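Side-chain contacts in putative alpha KG dependent 2,4-D dioxygenase (Burkholderia xenovorans, PDB 5J92), which probably acts as an iron(II)- and 2-oxoglutarate-dependent dioxygenase of the TfdA family, its own substrate not being established: residues A[14-17]-A[22-25]; A[39-44]-A[49-54]; A[61-66]-A[259-264]; A[205-210]-A[290-295]. All coordinates share one frame; numbering follows the deposited sequence.

Contact 1: A[14-17]-A[22-25]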
loop_
_atom_site.group_PDB
_atom_site.type_symbol
_atom_site.label_atom_id
_atom_site.label_comp_id
_atom_site.label_asym_id
_atom_site.label_seq_id
_atom_site.Cartn_x
_atom_site.Cartn_y
_atom_site.Cartn_z
ATOM N N GLU A 14 -28.168 -11.615 -9.511
ATOM C CA GLU A 14 -28.393 -10.993 -8.206
ATOM C C GLU A 14 -27.115 -10.292 -7.776
ATOM O O GLU A 14 -26.107 -10.953 -7.503
ATOM C CB GLU A 14 -28.815 -12.016 -7.148
ATOM C CG GLU A 14 -28.914 -11.412 -5.758
ATOM C CD GLU A 14 -29.164 -12.448 -4.651
ATOM O OE1 GLU A 14 -28.956 -13.660 -4.869
ATOM O OE2 GLU A 14 -29.535 -12.037 -3.538
ATOM N N ALA A 15 -27.169 -8.965 -7.670
ATOM C CA ALA A 15 -25.980 -8.184 -7.329
ATOM C C ALA A 15 -25.455 -8.581 -5.956
ATOM O O ALA A 15 -26.221 -8.683 -4.993
ATOM C CB ALA A 15 -26.308 -6.693 -7.361
ATOM N N ALA A 16 -24.141 -8.823 -5.869
ATOM C CA ALA A 16 -23.460 -9.005 -4.589
ATOM C C ALA A 16 -22.775 -7.732 -4.129
ATOM O O ALA A 16 -22.311 -7.647 -2.982
ATOM C CB ALA A 16 -22.420 -10.131 -4.694
ATOM N N HIS A 17 -22.671 -6.774 -5.035
ATOM C CA HIS A 17 -22.060 -5.467 -4.898
ATOM C C HIS A 17 -22.733 -4.618 -5.964
ATOM O O HIS A 17 -23.172 -5.167 -6.983
ATOM C CB HIS A 17 -20.534 -5.552 -5.125
ATOM C CG HIS A 17 -19.811 -4.255 -4.964
ATOM N ND1 HIS A 17 -19.716 -3.327 -5.979
ATOM C CD2 HIS A 17 -19.129 -3.737 -3.914
ATOM C CE1 HIS A 17 -19.026 -2.282 -5.554
ATOM N NE2 HIS A 17 -18.649 -2.511 -4.307
ATOM N N ALA A 22 -21.684 -10.109 -9.002
ATOM C CA ALA A 22 -23.055 -10.594 -8.987
ATOM C C ALA A 22 -23.056 -12.114 -8.998
ATOM O O ALA A 22 -22.197 -12.746 -9.624
ATOM C CB ALA A 22 -23.855 -10.083 -10.189
ATOM N N ARG A 23 -24.064 -12.684 -8.347
ATOM C CA ARG A 23 -24.344 -14.106 -8.440
ATOM C C ARG A 23 -25.264 -14.387 -9.619
ATOM O O ARG A 23 -26.133 -13.577 -9.974
ATOM C CB ARG A 23 -24.994 -14.619 -7.148
ATOM C CG ARG A 23 -23.996 -14.757 -5.990
ATOM C CD ARG A 23 -24.624 -15.342 -4.719
ATOM N NE ARG A 23 -23.592 -15.656 -3.728
ATOM C CZ ARG A 23 -23.002 -14.762 -2.942
ATOM N NH1 ARG A 23 -23.364 -13.480 -3.001
ATOM N NH2 ARG A 23 -22.066 -15.147 -2.083
ATOM N N ILE A 24 -25.054 -15.541 -10.240
ATOM C CA ILE A 24 -25.893 -16.000 -11.331
ATOM C C ILE A 24 -26.450 -17.339 -10.892
ATOM O O ILE A 24 -25.705 -18.313 -10.744
ATOM C CB ILE A 24 -25.117 -16.119 -12.644
ATOM C CG1 ILE A 24 -24.729 -14.716 -13.113
ATOM C CG2 ILE A 24 -25.981 -16.792 -13.683
ATOM C CD1 ILE A 24 -23.818 -14.709 -14.281
ATOM N N HIS A 25 -27.742 -17.366 -10.619
ATOM C CA HIS A 25 -28.410 -18.540 -10.098
ATOM C C HIS A 25 -28.989 -19.340 -11.244
ATOM O O HIS A 25 -29.102 -18.860 -12.370
ATOM C CB HIS A 25 -29.539 -18.144 -9.141
ATOM C CG HIS A 25 -29.090 -17.299 -7.997
ATOM N ND1 HIS A 25 -28.406 -17.815 -6.915
ATOM C CD2 HIS A 25 -29.256 -15.979 -7.747
ATOM C CE1 HIS A 25 -28.145 -16.841 -6.060
ATOM N NE2 HIS A 25 -28.650 -15.717 -6.543
HETATM O O HOH W 1 -25.508 -12.047 -4.751
#
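Glu14 and His25 meet across an antiparallel hairpin with the carboxylate and the imidazole turned 45° against each other. His25 NE2 donates to Glu14 OE1 at 2.7 Å. The oxygen sits at the edge of the imidazole, close to the ring plane, while the N-H arrives nearly along the C-O axis of the carboxylate. Glu14 has CG anti to the backbone N (chi1 174°) and an extended chain beyond it, which lifts the carboxylate off the strand and sets OE1 beside the histidine's NE2. Glu14 and Arg23 form a hydrogen-bonded pair, with Glu14 N to Arg23 O at 2.9 Å and Arg23 N to Glu14 O at 2.8 Å. A water 3.0 Å from Glu14 O, probably donating to it, lies at the guanidinium edge and accepts from Arg23 NH1 at 3.1 Å. Ala16 CB approaches that NH1 obliquely. In the next pair, Ala15 and Ala22 are non-hydrogen-bonded, and Ala22 CB lies 4.0 Å from Ala15 CA. The hairpin of strands 12-15 and 21-25 forms one edge of the larger mixed sheet. To donate, His25 NE2 must carry a hydrogen; the carboxylate would tend to stabilise a positive ring, though the bond does not prove one.

Contact 2: A[39-44]-A[49-54]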
loop_
_atom_site.group_PDB
_atom_site.type_symbol
_atom_site.label_atom_id
_atom_site.label_comp_id
_atom_site.label_asym_id
_atom_site.label_seq_id
_atom_site.Cartn_x
_atom_site.Cartn_y
_atom_site.Cartn_z
ATOM N N VAL A 39 -23.042 -16.140 -24.404
ATOM C CA VAL A 39 -23.108 -14.719 -24.732
ATOM C C VAL A 39 -23.723 -13.927 -23.581
ATOM O O VAL A 39 -23.203 -12.877 -23.188
ATOM C CB VAL A 39 -23.884 -14.510 -26.042
ATOM C CG1 VAL A 39 -24.133 -13.026 -26.280
ATOM C CG2 VAL A 39 -23.109 -15.114 -27.209
ATOM N N GLU A 40 -24.841 -14.414 -23.026
ATOM C CA GLU A 40 -25.475 -13.713 -21.912
ATOM C C GLU A 40 -24.509 -13.534 -20.746
ATOM O O GLU A 40 -24.433 -12.448 -20.156
ATOM C CB GLU A 40 -26.732 -14.458 -21.446
ATOM C CG GLU A 40 -27.957 -14.258 -22.326
ATOM C CD GLU A 40 -29.158 -15.082 -21.872
ATOM O OE1 GLU A 40 -28.970 -16.208 -21.355
ATOM O OE2 GLU A 40 -30.298 -14.599 -22.035
ATOM N N ILE A 41 -23.749 -14.581 -20.410
ATOM C CA ILE A 41 -22.772 -14.465 -19.329
ATOM C C ILE A 41 -21.721 -13.415 -19.680
ATOM O O ILE A 41 -21.361 -12.576 -18.844
ATOM C CB ILE A 41 -22.136 -15.840 -19.031
ATOM C CG1 ILE A 41 -23.207 -16.794 -18.461
ATOM C CG2 ILE A 41 -20.987 -15.700 -18.055
ATOM C CD1 ILE A 41 -22.709 -18.187 -18.179
ATOM N N GLU A 42 -21.223 -13.429 -20.923
ATOM C CA GLU A 42 -20.282 -12.391 -21.339
ATOM C C GLU A 42 -20.880 -11.003 -21.132
ATOM O O GLU A 42 -20.241 -10.118 -20.555
ATOM C CB GLU A 42 -19.874 -12.596 -22.805
ATOM C CG GLU A 42 -19.046 -13.855 -23.002
ATOM C CD GLU A 42 -18.607 -14.090 -24.439
ATOM O OE1 GLU A 42 -19.327 -13.684 -25.378
ATOM O OE2 GLU A 42 -17.546 -14.717 -24.627
ATOM N N GLN A 43 -22.132 -10.808 -21.550
ATOM C CA GLN A 43 -22.760 -9.503 -21.367
ATOM C C GLN A 43 -22.880 -9.158 -19.888
ATOM O O GLN A 43 -22.593 -8.027 -19.483
ATOM C CB GLN A 43 -24.126 -9.478 -22.047
ATOM C CG GLN A 43 -24.056 -9.588 -23.561
ATOM C CD GLN A 43 -23.195 -8.508 -24.202
ATOM O OE1 GLN A 43 -22.256 -8.804 -24.944
ATOM N NE2 GLN A 43 -23.516 -7.246 -23.918
ATOM N N ALA A 44 -23.268 -10.128 -19.060
ATOM C CA ALA A 44 -23.350 -9.879 -17.624
ATOM C C ALA A 44 -21.990 -9.499 -17.044
ATOM O O ALA A 44 -21.914 -8.669 -16.135
ATOM C CB ALA A 44 -23.923 -11.103 -16.904
ATOM N N PRO A 49 -17.832 -7.443 -13.485
ATOM C CA PRO A 49 -16.659 -8.242 -13.905
ATOM C C PRO A 49 -16.349 -9.442 -13.002
ATOM O O PRO A 49 -15.501 -10.274 -13.384
ATOM C CB PRO A 49 -15.511 -7.218 -13.889
ATOM C CG PRO A 49 -15.978 -6.124 -13.014
ATOM C CD PRO A 49 -17.476 -6.056 -13.163
ATOM N N VAL A 50 -16.997 -9.559 -11.838
ATOM C CA VAL A 50 -16.909 -10.742 -10.977
ATOM C C VAL A 50 -18.273 -11.418 -10.990
ATOM O O VAL A 50 -19.277 -10.803 -10.606
ATOM C CB VAL A 50 -16.504 -10.406 -9.531
ATOM C CG1 VAL A 50 -16.439 -11.702 -8.670
ATOM C CG2 VAL A 50 -15.179 -9.644 -9.472
ATOM N N LEU A 51 -18.318 -12.666 -11.463
ATOM C CA LEU A 51 -19.535 -13.461 -11.494
ATOM C C LEU A 51 -19.351 -14.701 -10.623
ATOM O O LEU A 51 -18.330 -15.405 -10.724
ATOM C CB LEU A 51 -19.897 -13.862 -12.937
ATOM C CG LEU A 51 -20.246 -12.731 -13.912
ATOM C CD1 LEU A 51 -20.488 -13.277 -15.315
ATOM C CD2 LEU A 51 -21.484 -11.988 -13.437
ATOM N N ILE A 52 -20.345 -14.962 -9.786
ATOM C CA ILE A 52 -20.325 -16.037 -8.797
ATOM C C ILE A 52 -21.435 -17.010 -9.159
ATOM O O ILE A 52 -22.614 -16.629 -9.190
ATOM C CB ILE A 52 -20.548 -15.496 -7.376
ATOM C CG1 ILE A 52 -19.499 -14.445 -7.040
ATOM C CG2 ILE A 52 -20.592 -16.633 -6.377
ATOM C CD1 ILE A 52 -20.073 -13.298 -6.235
ATOM N N PHE A 53 -21.071 -18.261 -9.411
ATOM C CA PHE A 53 -22.061 -19.304 -9.666
ATOM C C PHE A 53 -22.109 -20.219 -8.447
ATOM O O PHE A 53 -21.189 -21.027 -8.237
ATOM C CB PHE A 53 -21.709 -20.091 -10.935
ATOM C CG PHE A 53 -21.501 -19.220 -12.152
ATOM C CD1 PHE A 53 -20.256 -18.657 -12.417
ATOM C CD2 PHE A 53 -22.541 -18.970 -13.033
ATOM C CE1 PHE A 53 -20.054 -17.856 -13.530
ATOM C CE2 PHE A 53 -22.350 -18.176 -14.156
ATOM C CZ PHE A 53 -21.109 -17.622 -14.407
ATOM N N PRO A 54 -23.121 -20.104 -7.591
ATOM C CA PRO A 54 -23.130 -20.892 -6.352
ATOM C C PRO A 54 -23.321 -22.379 -6.610
ATOM O O PRO A 54 -23.939 -22.791 -7.595
ATOM C CB PRO A 54 -24.326 -20.321 -5.570
ATOM C CG PRO A 54 -24.593 -18.962 -6.179
ATOM C CD PRO A 54 -24.223 -19.127 -7.645
#
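Ile41 holds CG1 anti to its carbonyl carbon (chi1 -66°) and, with the chain extended at chi2 (178°), its CD1 reaches Phe53, while CG2 lies between Leu51 and the CZ corner of the Phe53 ring. On the strand, Leu51 and Phe53 likewise turn CG away from their own carbonyl carbons, and as alternate residues they project from the same face of the sheet toward the helix. The contact is the second half of a beta-alpha-beta crossover, in which strand 21-25 leads through helix 35-47 into the neighbouring parallel strand 50-53. The axes of the two short segments come within 9.8 Å at closest, at 131° between their directions. No hydrogen bond crosses the gap; apolar side chains meet, and Leu51 also lies against helix carbonyl oxygens. Ile41 CG2 touches Leu51 CD1 at 3.7 Å, the two side chains meeting at a slant. Ile41 and Phe53 come from opposite directions, and Ile41 CD1 lies 4.0 Å from Phe53 CE2, in a position that is neither squarely over the face nor at the edge. One helical turn on, Ala44 meets the other branch of Leu51 with its methyl and its carbonyl oxygen, so the leucine is spread across two helix residues. Met263 of the adjoining strand touches both Ile41 and Phe53, and Phe66 sets its ring edge-to-face with that of Phe53, extending the buried layer. At the helix's far end, Ala44 CB lies 4.3 Å from Leu51 CD2.

Contact 3: A[61-66]-A[259-264]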
loop_
_atom_site.group_PDB
_atom_site.type_symbol
_atom_site.label_atom_id
_atom_site.label_comp_id
_atom_site.label_asym_id
_atom_site.label_seq_id
_atom_site.Cartn_x
_atom_site.Cartn_y
_atom_site.Cartn_z
ATOM N N ASP A 61 -12.675 -31.521 -15.435
ATOM C CA ASP A 61 -13.000 -31.513 -16.857
ATOM C C ASP A 61 -14.142 -30.552 -17.143
ATOM O O ASP A 61 -14.076 -29.760 -18.090
ATOM C CB ASP A 61 -13.369 -32.917 -17.333
ATOM C CG ASP A 61 -12.176 -33.837 -17.401
ATOM O OD1 ASP A 61 -11.040 -33.315 -17.489
ATOM O OD2 ASP A 61 -12.378 -35.076 -17.376
ATOM N N GLN A 62 -15.186 -30.583 -16.318
ATOM C CA GLN A 62 -16.322 -29.706 -16.568
ATOM C C GLN A 62 -15.968 -28.253 -16.286
ATOM O O GLN A 62 -16.416 -27.356 -17.008
ATOM C CB GLN A 62 -17.519 -30.175 -15.747
ATOM C CG GLN A 62 -17.989 -31.553 -16.187
ATOM C CD GLN A 62 -18.832 -32.245 -15.144
ATOM O OE1 GLN A 62 -18.765 -31.914 -13.962
ATOM N NE2 GLN A 62 -19.608 -33.237 -15.569
ATOM N N LEU A 63 -15.133 -27.999 -15.273
ATOM C CA LEU A 63 -14.663 -26.636 -15.028
ATOM C C LEU A 63 -13.881 -26.102 -16.222
ATOM O O LEU A 63 -14.106 -24.972 -16.679
ATOM C CB LEU A 63 -13.788 -26.601 -13.779
ATOM C CG LEU A 63 -13.107 -25.261 -13.504
ATOM C CD1 LEU A 63 -14.138 -24.175 -13.232
ATOM C CD2 LEU A 63 -12.088 -25.385 -12.364
ATOM N N LEU A 64 -12.949 -26.907 -16.741
ATOM C CA LEU A 64 -12.177 -26.488 -17.904
ATOM C C LEU A 64 -13.071 -26.301 -19.121
ATOM O O LEU A 64 -12.874 -25.369 -19.906
ATOM C CB LEU A 64 -11.077 -27.504 -18.200
ATOM C CG LEU A 64 -9.897 -27.482 -17.233
ATOM C CD1 LEU A 64 -8.930 -28.595 -17.569
ATOM C CD2 LEU A 64 -9.194 -26.135 -17.285
ATOM N N ALA A 65 -14.059 -27.179 -19.297
ATOM C CA ALA A 65 -14.958 -27.054 -20.439
ATOM C C ALA A 65 -15.777 -25.773 -20.362
ATOM O O ALA A 65 -15.998 -25.102 -21.379
ATOM C CB ALA A 65 -15.880 -28.273 -20.515
ATOM N N PHE A 66 -16.233 -25.412 -19.161
ATOM C CA PHE A 66 -16.952 -24.153 -18.989
ATOM C C PHE A 66 -16.051 -22.966 -19.305
ATOM O O PHE A 66 -16.420 -22.075 -20.080
ATOM C CB PHE A 66 -17.508 -24.065 -17.565
ATOM C CG PHE A 66 -18.068 -22.712 -17.206
ATOM C CD1 PHE A 66 -19.244 -22.257 -17.773
ATOM C CD2 PHE A 66 -17.426 -21.913 -16.282
ATOM C CE1 PHE A 66 -19.758 -21.012 -17.438
ATOM C CE2 PHE A 66 -17.929 -20.671 -15.943
ATOM C CZ PHE A 66 -19.098 -20.217 -16.525
ATOM N N ARG A 259 -18.026 -24.673 -2.949
ATOM C CA ARG A 259 -18.437 -24.895 -4.334
ATOM C C ARG A 259 -18.994 -23.642 -5.013
ATOM O O ARG A 259 -19.738 -23.749 -6.005
ATOM C CB ARG A 259 -19.438 -26.048 -4.451
ATOM C CG ARG A 259 -18.844 -27.424 -4.169
ATOM C CD ARG A 259 -17.717 -27.768 -5.130
ATOM N NE ARG A 259 -17.266 -29.133 -4.882
ATOM C CZ ARG A 259 -16.809 -29.960 -5.812
ATOM N NH1 ARG A 259 -16.727 -29.564 -7.075
ATOM N NH2 ARG A 259 -16.439 -31.185 -5.474
ATOM N N ASP A 260 -18.609 -22.462 -4.525
ATOM C CA ASP A 260 -18.717 -21.255 -5.323
ATOM C C ASP A 260 -17.809 -21.414 -6.539
ATOM O O ASP A 260 -16.636 -21.781 -6.401
ATOM C CB ASP A 260 -18.243 -20.029 -4.541
ATOM C CG ASP A 260 -19.310 -19.397 -3.658
ATOM O OD1 ASP A 260 -20.495 -19.779 -3.697
ATOM O OD2 ASP A 260 -18.924 -18.463 -2.927
ATOM N N LEU A 261 -18.331 -21.128 -7.722
ATOM C CA LEU A 261 -17.494 -20.920 -8.899
ATOM C C LEU A 261 -17.451 -19.419 -9.149
ATOM O O LEU A 261 -18.474 -18.808 -9.483
ATOM C CB LEU A 261 -18.029 -21.677 -10.112
ATOM C CG LEU A 261 -17.058 -22.022 -11.247
ATOM C CD1 LEU A 261 -17.801 -22.719 -12.369
ATOM C CD2 LEU A 261 -16.353 -20.806 -11.799
ATOM N N VAL A 262 -16.272 -18.825 -9.002
ATOM C CA VAL A 262 -16.102 -17.388 -9.177
ATOM C C VAL A 262 -15.283 -17.167 -10.439
ATOM O O VAL A 262 -14.171 -17.701 -10.579
ATOM C CB VAL A 262 -15.441 -16.720 -7.961
ATOM C CG1 VAL A 262 -15.216 -15.223 -8.240
ATOM C CG2 VAL A 262 -16.308 -16.907 -6.724
ATOM N N MET A 263 -15.857 -16.401 -11.358
ATOM C CA MET A 263 -15.263 -16.057 -12.639
ATOM C C MET A 263 -15.063 -14.553 -12.664
ATOM O O MET A 263 -16.000 -13.804 -12.352
ATOM C CB MET A 263 -16.179 -16.535 -13.772
ATOM C CG MET A 263 -16.074 -15.829 -15.095
ATOM S SD MET A 263 -17.423 -16.422 -16.140
ATOM C CE MET A 263 -16.978 -15.688 -17.711
ATOM N N TRP A 264 -13.827 -14.102 -12.942
ATOM C CA TRP A 264 -13.562 -12.670 -12.945
ATOM C C TRP A 264 -12.772 -12.254 -14.178
ATOM O O TRP A 264 -11.955 -13.012 -14.713
ATOM C CB TRP A 264 -12.857 -12.198 -11.645
ATOM C CG TRP A 264 -11.401 -12.601 -11.466
ATOM C CD1 TRP A 264 -10.289 -11.916 -11.885
ATOM C CD2 TRP A 264 -10.922 -13.761 -10.790
ATOM N NE1 TRP A 264 -9.139 -12.599 -11.525
ATOM C CE2 TRP A 264 -9.505 -13.732 -10.846
ATOM C CE3 TRP A 264 -11.549 -14.834 -10.148
ATOM C CZ2 TRP A 264 -8.720 -14.721 -10.277
ATOM C CZ3 TRP A 264 -10.753 -15.825 -9.587
ATOM C CH2 TRP A 264 -9.360 -15.763 -9.658
#
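The helix-on-sheet packing of the double-stranded beta-helix (jelly-roll) core expected of this family, which belongs to the cupin clan, is exemplified where Leu63 and Phe66 of helix 60-67 settle on Leu261 and Met263 of strand 261-265. This strand lies inside the larger mixed sheet, between strands 50-53 and 132-139. Helix and strand segments run in nearly the same direction, 27° apart, with 11.8 Å between their axes at closest, a separation bridged by side chains alone. Leu63 and Phe66 are three residues apart and therefore emerge from a common side of the helix, whereas Leu261 and Met263 alternate along the strand and point to the same face. Leu261 CD1 is the shared point of contact. It lies 4.0 Å from Leu63 CD1 and 4.0 Å from Phe66 CD2, approaching the aromatic ring obliquely, and both side chains cross that of Leu261 at a slant. Phe66 has CG anti to the backbone N (chi1 170°), which extends its ring from the helix toward the sheet. Phe70 meets this ring edge-to-face, so the helix is joined to aromatic as well as aliphatic side chains. The iron site is some distance off, with the side chain of Met263 about 13 Å from the iron ion. Met263 completes the contact as a Met-aromatic pair. Its extended chain crosses Phe66 at about a right angle, and the sulfur stands 5.2 Å from the ring centroid, 65° off the normal, with Met263 SD 4.2 Å from Phe66 CZ.

Contact 4: A[205-210]-A[290-295]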
loop_
_atom_site.group_PDB
_atom_site.type_symbol
_atom_site.label_atom_id
_atom_site.label_comp_id
_atom_site.label_asym_id
_atom_site.label_seq_id
_atom_site.Cartn_x
_atom_site.Cartn_y
_atom_site.Cartn_z
ATOM N N LEU A 205 -1.681 1.866 -20.236
ATOM C CA LEU A 205 -2.209 2.036 -18.891
ATOM C C LEU A 205 -3.721 2.242 -18.884
ATOM O O LEU A 205 -4.395 1.768 -17.966
ATOM C CB LEU A 205 -1.509 3.212 -18.194
ATOM C CG LEU A 205 -1.922 3.522 -16.738
ATOM C CD1 LEU A 205 -1.658 2.334 -15.784
ATOM C CD2 LEU A 205 -1.239 4.770 -16.252
ATOM N N VAL A 206 -4.280 2.917 -19.884
ATOM C CA VAL A 206 -5.721 3.160 -19.930
ATOM C C VAL A 206 -6.324 2.197 -20.944
ATOM O O VAL A 206 -6.062 2.301 -22.149
ATOM C CB VAL A 206 -6.051 4.621 -20.267
ATOM C CG1 VAL A 206 -7.563 4.807 -20.368
ATOM C CG2 VAL A 206 -5.468 5.543 -19.207
ATOM N N ARG A 207 -7.132 1.261 -20.458
ATOM C CA ARG A 207 -7.759 0.239 -21.279
ATOM C C ARG A 207 -9.172 0.638 -21.668
ATOM O O ARG A 207 -9.842 1.397 -20.967
ATOM C CB ARG A 207 -7.823 -1.097 -20.531
ATOM C CG ARG A 207 -6.628 -1.381 -19.633
ATOM C CD ARG A 207 -6.649 -2.832 -19.194
ATOM N NE ARG A 207 -6.345 -3.693 -20.331
ATOM C CZ ARG A 207 -6.120 -5.002 -20.263
ATOM N NH1 ARG A 207 -5.843 -5.672 -21.375
ATOM N NH2 ARG A 207 -6.160 -5.638 -19.105
ATOM N N THR A 208 -9.635 0.070 -22.779
ATOM C CA THR A 208 -11.029 0.164 -23.186
ATOM C C THR A 208 -11.583 -1.244 -23.334
ATOM O O THR A 208 -11.083 -2.033 -24.140
ATOM C CB THR A 208 -11.184 0.945 -24.487
ATOM O OG1 THR A 208 -10.679 2.269 -24.299
ATOM C CG2 THR A 208 -12.650 1.010 -24.875
ATOM N N HIS A 209 -12.604 -1.551 -22.561
ATOM C CA HIS A 209 -13.115 -2.911 -22.523
ATOM C C HIS A 209 -13.868 -3.233 -23.811
ATOM O O HIS A 209 -14.666 -2.417 -24.282
ATOM C CB HIS A 209 -14.033 -3.108 -21.314
ATOM C CG HIS A 209 -14.249 -4.544 -20.966
ATOM N ND1 HIS A 209 -15.185 -5.330 -21.603
ATOM C CD2 HIS A 209 -13.617 -5.348 -20.080
ATOM C CE1 HIS A 209 -15.129 -6.557 -21.115
ATOM N NE2 HIS A 209 -14.180 -6.597 -20.193
ATOM N N PRO A 210 -13.641 -4.412 -24.398
ATOM C CA PRO A 210 -14.282 -4.730 -25.685
ATOM C C PRO A 210 -15.773 -5.032 -25.587
ATOM O O PRO A 210 -16.480 -4.866 -26.587
ATOM C CB PRO A 210 -13.503 -5.960 -26.173
ATOM C CG PRO A 210 -12.913 -6.566 -24.952
ATOM C CD PRO A 210 -12.797 -5.509 -23.891
ATOM N N THR A 290 -8.212 -18.348 -18.855
ATOM C CA THR A 290 -8.287 -18.118 -20.287
ATOM C C THR A 290 -7.404 -16.929 -20.633
ATOM O O THR A 290 -7.209 -16.023 -19.814
ATOM C CB THR A 290 -9.727 -17.853 -20.742
ATOM O OG1 THR A 290 -10.247 -16.711 -20.047
ATOM C CG2 THR A 290 -10.608 -19.069 -20.452
ATOM N N LEU A 291 -6.889 -16.934 -21.861
ATOM C CA LEU A 291 -6.019 -15.883 -22.364
ATOM C C LEU A 291 -6.802 -14.905 -23.228
ATOM O O LEU A 291 -7.761 -15.280 -23.905
ATOM C CB LEU A 291 -4.862 -16.476 -23.170
ATOM C CG LEU A 291 -3.932 -17.323 -22.311
ATOM C CD1 LEU A 291 -2.804 -17.915 -23.144
ATOM C CD2 LEU A 291 -3.374 -16.425 -21.213
ATOM N N ASP A 292 -6.376 -13.643 -23.199
ATOM C CA ASP A 292 -7.095 -12.560 -23.875
ATOM C C ASP A 292 -6.648 -12.436 -25.335
ATOM O O ASP A 292 -6.126 -11.419 -25.774
ATOM C CB ASP A 292 -6.899 -11.253 -23.112
ATOM C CG ASP A 292 -7.838 -10.150 -23.580
ATOM O OD1 ASP A 292 -8.873 -10.466 -24.199
ATOM O OD2 ASP A 292 -7.551 -8.967 -23.305
ATOM N N ASP A 293 -6.854 -13.512 -26.088
ATOM C CA ASP A 293 -6.477 -13.556 -27.501
ATOM C C ASP A 293 -7.608 -12.932 -28.305
ATOM O O ASP A 293 -8.649 -13.556 -28.521
ATOM C CB ASP A 293 -6.203 -14.994 -27.922
ATOM C CG ASP A 293 -5.608 -15.105 -29.313
ATOM O OD1 ASP A 293 -5.699 -14.151 -30.111
ATOM O OD2 ASP A 293 -5.044 -16.175 -29.606
ATOM N N ARG A 294 -7.415 -11.690 -28.751
ATOM C CA ARG A 294 -8.489 -10.988 -29.447
ATOM C C ARG A 294 -8.804 -11.582 -30.823
ATOM O O ARG A 294 -9.830 -11.216 -31.407
ATOM C CB ARG A 294 -8.147 -9.498 -29.571
ATOM C CG ARG A 294 -7.987 -8.772 -28.231
ATOM C CD ARG A 294 -9.323 -8.540 -27.533
ATOM N NE ARG A 294 -9.145 -8.031 -26.165
ATOM C CZ ARG A 294 -9.241 -6.750 -25.805
ATOM N NH1 ARG A 294 -9.527 -5.811 -26.700
ATOM N NH2 ARG A 294 -9.050 -6.404 -24.541
ATOM N N THR A 295 -7.974 -12.493 -31.345
ATOM C CA THR A 295 -8.285 -13.187 -32.594
ATOM C C THR A 295 -9.054 -14.484 -32.379
ATOM O O THR A 295 -9.524 -15.080 -33.355
ATOM C CB THR A 295 -7.008 -13.504 -33.390
ATOM O OG1 THR A 295 -6.324 -14.614 -32.795
ATOM C CG2 THR A 295 -6.079 -12.295 -33.431
HETATM O O HOH W 2 -5.331 -8.414 -21.789
HETATM O O HOH W 3 -9.116 -4.126 -22.965
#
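Pro210 and Arg294 form the closest CA pair, 9.3 Å apart, between two segments that run off the ends of strands, and no backbone hydrogen bond spans the gap. Residues 205-210 run out of strand 201-208 into a loop. Residues 290-295 leave strand 284-291 through an inverse gamma turn centred on Asp292, followed by an Asx turn in which Asp293 OD1 accepts from both Thr295 N and Thr295 OG1 on one face of its carboxylate. Pro210 CG rests over the centre of the Arg294 guanidinium, 3.8 Å from CZ, with the proline ring crossing the arginine chain at about a right angle. Bent at chi2 (-73°), Arg294 turns back to grip Asp292 side-on, NE to OD1 at 3.1 Å and NH2 to the syn lone pair of OD2 at 3.2 Å. The loop after the last strand of the larger mixed sheet here meets the end of strand 201-208, of the four-stranded antiparallel sheet, and the loop that follows it. Asp292 OD1 is also salt-bridged to Arg133, which gives this buried acid two cationic partners. Arg207, in cation-pi contact with Tyr218, stays beyond salt-bridge range of Asp292; its NH1 donates a hydrogen bond to a water at 2.8 Å, which in turn donates to Asp292 OD2 at 2.7 Å. A second water accepts from Arg294 NH2 at 2.8 Å and donates to Thr208 O.

Contacts 1, 2 and 3 follow one another in the chain and share the mixed six-stranded sheet. Contact 1 forms its edge hairpin, strand 21-25 pairs in parallel with strand 50-53 of contact 2, and that strand pairs antiparallel with strand 261-265 of contact 3. Centres of contacts 1 and 2 lie 9 Å apart, those of 2 and 3 11 Å. Contact 4 lies just beyond the opposite edge strand, 284-291, where the following loop meets the end of strand 201-208; its centre is 21 Å from that of contact 3, whose segments alternate with its own along the chain. Strand 261-265 thus returns to the N-terminal part beside 50-53, while 284-291 pairs with 132-139, knitting distant sequence together.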